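Local coordinates for protein endo-beta-mannanase (Rhizomucor miehei, PDB 4QP0) that probably hydrolyses internal beta-1,4-mannosidic linkages in mannans, galactomannans and glucomannans as a secreted family 5 glycoside hydrolase with a TIM-barrel fold, at residues Ser237-Phe241 with Asp242-Ala246; Leu245-Ser248 with Ser249-Phe252. One frame throughout, in Å; residues are numbered along the deposited sequence.

Contact 1: Ser237-Phe241 with Asp242-Ala246; sequences SGMDF and DAILA
Asp240 caps the short helix 241-245: its OD1 accepts from Ala243 N at 3.0 Å, the N-H reaching the oxygen from above the carboxylate plane, 70° out of it. With CG anti to the backbone N (chi1 -169°), the carboxylate folds back over the first turn, and Ala243 CB sits 3.5 Å from Asp240 CG. Asp240 O takes Ile244 N, and Phe241 O takes Leu245 N at 3.0 Å in an almost straight bond (177°). The tight part is the buried apolar flank. Here Phe241 and Leu245 run side by side, Phe241 CE2 to Leu245 CD2 3.9 Å, against Val289 of strand 289-294, while the ring of His278 meets that of Phe241 edge-to-face. Before the cap, the bent Met239 chain brings CE to within 3.8 Å of Ile244 CD1. The other flank, with Asp240, Asp242 and Ala243, is partly open to solvent. There Asp240 OD1 and Asp242 OD2 stand 4.5 Å apart, but Asn224 ND2 hydrogen-bonds to Asp240 OD2 and Arg225 forms a salt bridge with Asp242 OD2. Two carboxylates at the helix start would probably be favoured by its N-terminal end, modestly given its short length, and Arg225 probably offsets their mutual repulsion.

Contact 2: Leu245-Ser248 with Ser249-Phe252; sequences LALS and SIDF
Leu247 holds CG anti to its own carbonyl carbon (chi1 -61°) and Ile250 does the same with CG1 (chi1 -55°), which sets the two side chains against each other across a type I beta turn, Leu247 to Ile250. The turn reverses the chain between helix 241-245 and strand 253-257, a helix-to-strand connection of the TIM barrel. Its closing bond runs from Ile250 N to Leu247 O, 3.2 Å long and fairly straight at hydrogen (160°), although the donor lies well above the carbonyl plane. Beside this bond Ile250 CG1 packs on Leu247 CB at 3.8 Å and on Leu247 CD1 at 3.9 Å, so one methylene covers both the base and one branch end of the leucine.

Ser248 and Ser249 occupy the two central positions and differ in setting: Ser248 is exposed, whereas Ser249 is buried. Ser249 OG makes a weak hydrogen bond with Ser203 OG of helix 192-209, and Ile250 presses on Ile199 and Ser203 of the same helix, so this face of the turn is mixed, an aliphatic side chain beside a serine pair.

Beyond the turn, Asp251 OD2 binds Lys207 in a salt bridge and accepts from Val215 N, tying the returning chain to helix 192-209 and strand 214-216. Lys287 NZ is hydrogen-bonded to both Leu245 O and Ile250 O. Phe252 CB leaves its main chain in the direction away from 245-248, and it is main chain that meets Leu245: Leu245 CD1 lies 4.0 Å from Phe252 C.

In the fold
Contacts 1 and 2 follow one another along the chain, share Leu245 and Ala246, and have centres about 10 Å apart. Contact 1 starts helix 241-245; contact 2 turns the chain toward strand 253-257. They touch directly where Ile250 CG1 lies 3.6 Å from Ile244 O. Both lean on helix 192-209 and strand 289-294, but contact 2 also meets strand 214-216, whereas contact 1 reaches His278 of helix 270-284. Contact 1 is partly buried, with charged groups on its more open flank; contact 2 is mostly buried, though Ser248 is exposed and Leu247 partly so. Helical backbone bonds and a carboxylate cap hold the first, a single turn bond and aliphatic packing the second.

Contact 1: Ser237-Phe241 with Asp242-Ala246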
loop_
_atom_site.group_PDB
_atom_site.type_symbol
_atom_site.label_atom_id
_atom_site.label_comp_id
_atom_site.label_asym_id
_atom_site.label_seq_id
_atom_site.Cartn_x
_atom_site.Cartn_y
_atom_site.Cartn_z
ATOM N N SER A 237 3.810 -4.603 17.973
ATOM C CA SER A 237 4.082 -5.103 16.617
ATOM C C SER A 237 5.546 -4.946 16.172
ATOM O O SER A 237 6.002 -5.623 15.240
ATOM C CB SER A 237 3.177 -4.388 15.617
ATOM O OG SER A 237 3.446 -2.997 15.618
ATOM N N GLY A 238 6.267 -4.047 16.834
ATOM C CA GLY A 238 7.626 -3.691 16.441
ATOM C C GLY A 238 7.666 -2.525 15.468
ATOM O O GLY A 238 8.693 -2.269 14.850
ATOM N N MET A 239 6.542 -1.818 15.338
ATOM C CA MET A 239 6.415 -0.682 14.419
ATOM C C MET A 239 6.172 0.611 15.181
ATOM O O MET A 239 5.640 0.598 16.286
ATOM C CB MET A 239 5.271 -0.907 13.428
ATOM C CG MET A 239 5.479 -2.080 12.493
ATOM S SD MET A 239 6.897 -1.887 11.399
ATOM C CE MET A 239 6.264 -0.693 10.224
ATOM N N ASP A 240 6.536 1.728 14.568
ATOM C CA ASP A 240 6.528 3.008 15.255
ATOM C C ASP A 240 6.103 4.071 14.269
ATOM O O ASP A 240 6.951 4.746 13.681
ATOM C CB ASP A 240 7.931 3.306 15.800
ATOM C CG ASP A 240 7.968 4.496 16.752
ATOM O OD1 ASP A 240 7.096 5.397 16.677
ATOM O OD2 ASP A 240 8.906 4.539 17.578
ATOM N N PHE A 241 4.793 4.217 14.088
ATOM C CA PHE A 241 4.239 5.199 13.153
ATOM C C PHE A 241 4.870 6.569 13.329
ATOM O O PHE A 241 5.222 7.208 12.344
ATOM C CB PHE A 241 2.720 5.301 13.310
ATOM C CG PHE A 241 2.053 6.211 12.307
ATOM C CD1 PHE A 241 1.684 5.737 11.053
ATOM C CD2 PHE A 241 1.755 7.533 12.631
ATOM C CE1 PHE A 241 1.050 6.567 10.134
ATOM C CE2 PHE A 241 1.108 8.371 11.716
ATOM C CZ PHE A 241 0.758 7.887 10.464
ATOM N N ASP A 242 5.012 7.012 14.574
ATOM C CA ASP A 242 5.638 8.307 14.875
ATOM C C ASP A 242 7.060 8.426 14.317
ATOM O O ASP A 242 7.396 9.419 13.659
ATOM C CB ASP A 242 5.635 8.583 16.385
ATOM C CG ASP A 242 4.225 8.790 16.943
ATOM O OD1 ASP A 242 3.380 9.413 16.256
ATOM O OD2 ASP A 242 3.970 8.323 18.076
ATOM N N ALA A 243 7.888 7.413 14.565
ATOM C CA ALA A 243 9.271 7.457 14.105
ATOM C C ALA A 243 9.361 7.373 12.579
ATOM O O ALA A 243 10.308 7.898 11.983
ATOM C CB ALA A 243 10.111 6.363 14.766
ATOM N N ILE A 244 8.379 6.722 11.954
ATOM C CA ILE A 244 8.341 6.596 10.495
ATOM C C ILE A 244 8.001 7.938 9.858
ATOM O O ILE A 244 8.748 8.442 9.017
ATOM C CB ILE A 244 7.352 5.499 10.037
ATOM C CG1 ILE A 244 7.907 4.106 10.354
ATOM C CG2 ILE A 244 7.053 5.616 8.549
ATOM C CD1 ILE A 244 6.847 3.023 10.428
ATOM N N LEU A 245 6.880 8.525 10.276
ATOM C CA LEU A 245 6.451 9.825 9.776
ATOM C C LEU A 245 7.472 10.951 10.061
ATOM O O LEU A 245 7.467 11.982 9.401
ATOM C CB LEU A 245 5.081 10.170 10.365
ATOM C CG LEU A 245 4.221 11.173 9.599
ATOM C CD1 LEU A 245 3.894 10.634 8.217
ATOM C CD2 LEU A 245 2.944 11.501 10.368
ATOM N N ALA A 246 8.364 10.742 11.024
ATOM C CA ALA A 246 9.397 11.733 11.339
ATOM C C ALA A 246 10.599 11.692 10.392
ATOM O O ALA A 246 11.405 12.626 10.378
ATOM C CB ALA A 246 9.854 11.574 12.774
#

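Contact 2: Leu245-Ser248 with Ser249-Phe252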
loop_
_atom_site.group_PDB
_atom_site.type_symbol
_atom_site.label_atom_id
_atom_site.label_comp_id
_atom_site.label_asym_id
_atom_site.label_seq_id
_atom_site.Cartn_x
_atom_site.Cartn_y
_atom_site.Cartn_z
ATOM N N LEU A 245 6.880 8.525 10.276
ATOM C CA LEU A 245 6.451 9.825 9.776
ATOM C C LEU A 245 7.472 10.951 10.061
ATOM O O LEU A 245 7.467 11.982 9.401
ATOM C CB LEU A 245 5.081 10.170 10.365
ATOM C CG LEU A 245 4.221 11.173 9.599
ATOM C CD1 LEU A 245 3.894 10.634 8.217
ATOM C CD2 LEU A 245 2.944 11.501 10.368
ATOM N N ALA A 246 8.364 10.742 11.024
ATOM C CA ALA A 246 9.397 11.733 11.339
ATOM C C ALA A 246 10.599 11.692 10.392
ATOM O O ALA A 246 11.405 12.626 10.378
ATOM C CB ALA A 246 9.854 11.574 12.774
ATOM N N LEU A 247 10.722 10.615 9.618
ATOM C CA LEU A 247 11.799 10.480 8.634
ATOM C C LEU A 247 11.560 11.410 7.450
ATOM O O LEU A 247 10.460 11.440 6.877
ATOM C CB LEU A 247 11.906 9.034 8.129
ATOM C CG LEU A 247 12.222 7.891 9.097
ATOM C CD1 LEU A 247 12.085 6.550 8.383
ATOM C CD2 LEU A 247 13.614 8.047 9.687
ATOM N N SER A 248 12.595 12.163 7.082
ATOM C CA SER A 248 12.521 13.111 5.968
ATOM C C SER A 248 12.418 12.371 4.638
ATOM O O SER A 248 12.017 12.941 3.624
ATOM C CB SER A 248 13.743 14.029 5.973
ATOM O OG SER A 248 14.931 13.264 6.091
ATOM N N SER A 249 12.766 11.089 4.665
ATOM C CA SER A 249 12.717 10.227 3.494
ATOM C C SER A 249 11.318 9.658 3.199
ATOM O O SER A 249 11.117 9.005 2.175
ATOM C CB SER A 249 13.698 9.080 3.693
ATOM O OG SER A 249 14.005 8.472 2.462
ATOM N N ILE A 250 10.374 9.894 4.109
ATOM C CA ILE A 250 8.984 9.432 3.986
ATOM C C ILE A 250 8.076 10.643 3.772
ATOM O O ILE A 250 7.992 11.522 4.632
ATOM C CB ILE A 250 8.533 8.668 5.259
ATOM C CG1 ILE A 250 9.482 7.495 5.587
ATOM C CG2 ILE A 250 7.084 8.213 5.140
ATOM C CD1 ILE A 250 9.271 6.232 4.772
ATOM N N ASP A 251 7.389 10.686 2.637
ATOM C CA ASP A 251 6.585 11.865 2.273
ATOM C C ASP A 251 5.186 11.885 2.865
ATOM O O ASP A 251 4.673 12.951 3.203
ATOM C CB ASP A 251 6.496 12.011 0.757
ATOM C CG ASP A 251 7.859 12.124 0.106
ATOM O OD1 ASP A 251 8.634 13.038 0.477
ATOM O OD2 ASP A 251 8.150 11.295 -0.778
ATOM N N PHE A 252 4.563 10.713 2.964
ATOM C CA PHE A 252 3.267 10.579 3.625
ATOM C C PHE A 252 3.191 9.313 4.483
ATOM O O PHE A 252 3.941 8.356 4.273
ATOM C CB PHE A 252 2.109 10.653 2.617
ATOM C CG PHE A 252 2.074 9.518 1.630
ATOM C CD1 PHE A 252 1.327 8.379 1.889
ATOM C CD2 PHE A 252 2.772 9.599 0.426
ATOM C CE1 PHE A 252 1.294 7.333 0.980
ATOM C CE2 PHE A 252 2.740 8.555 -0.490
ATOM C CZ PHE A 252 2.002 7.421 -0.212
#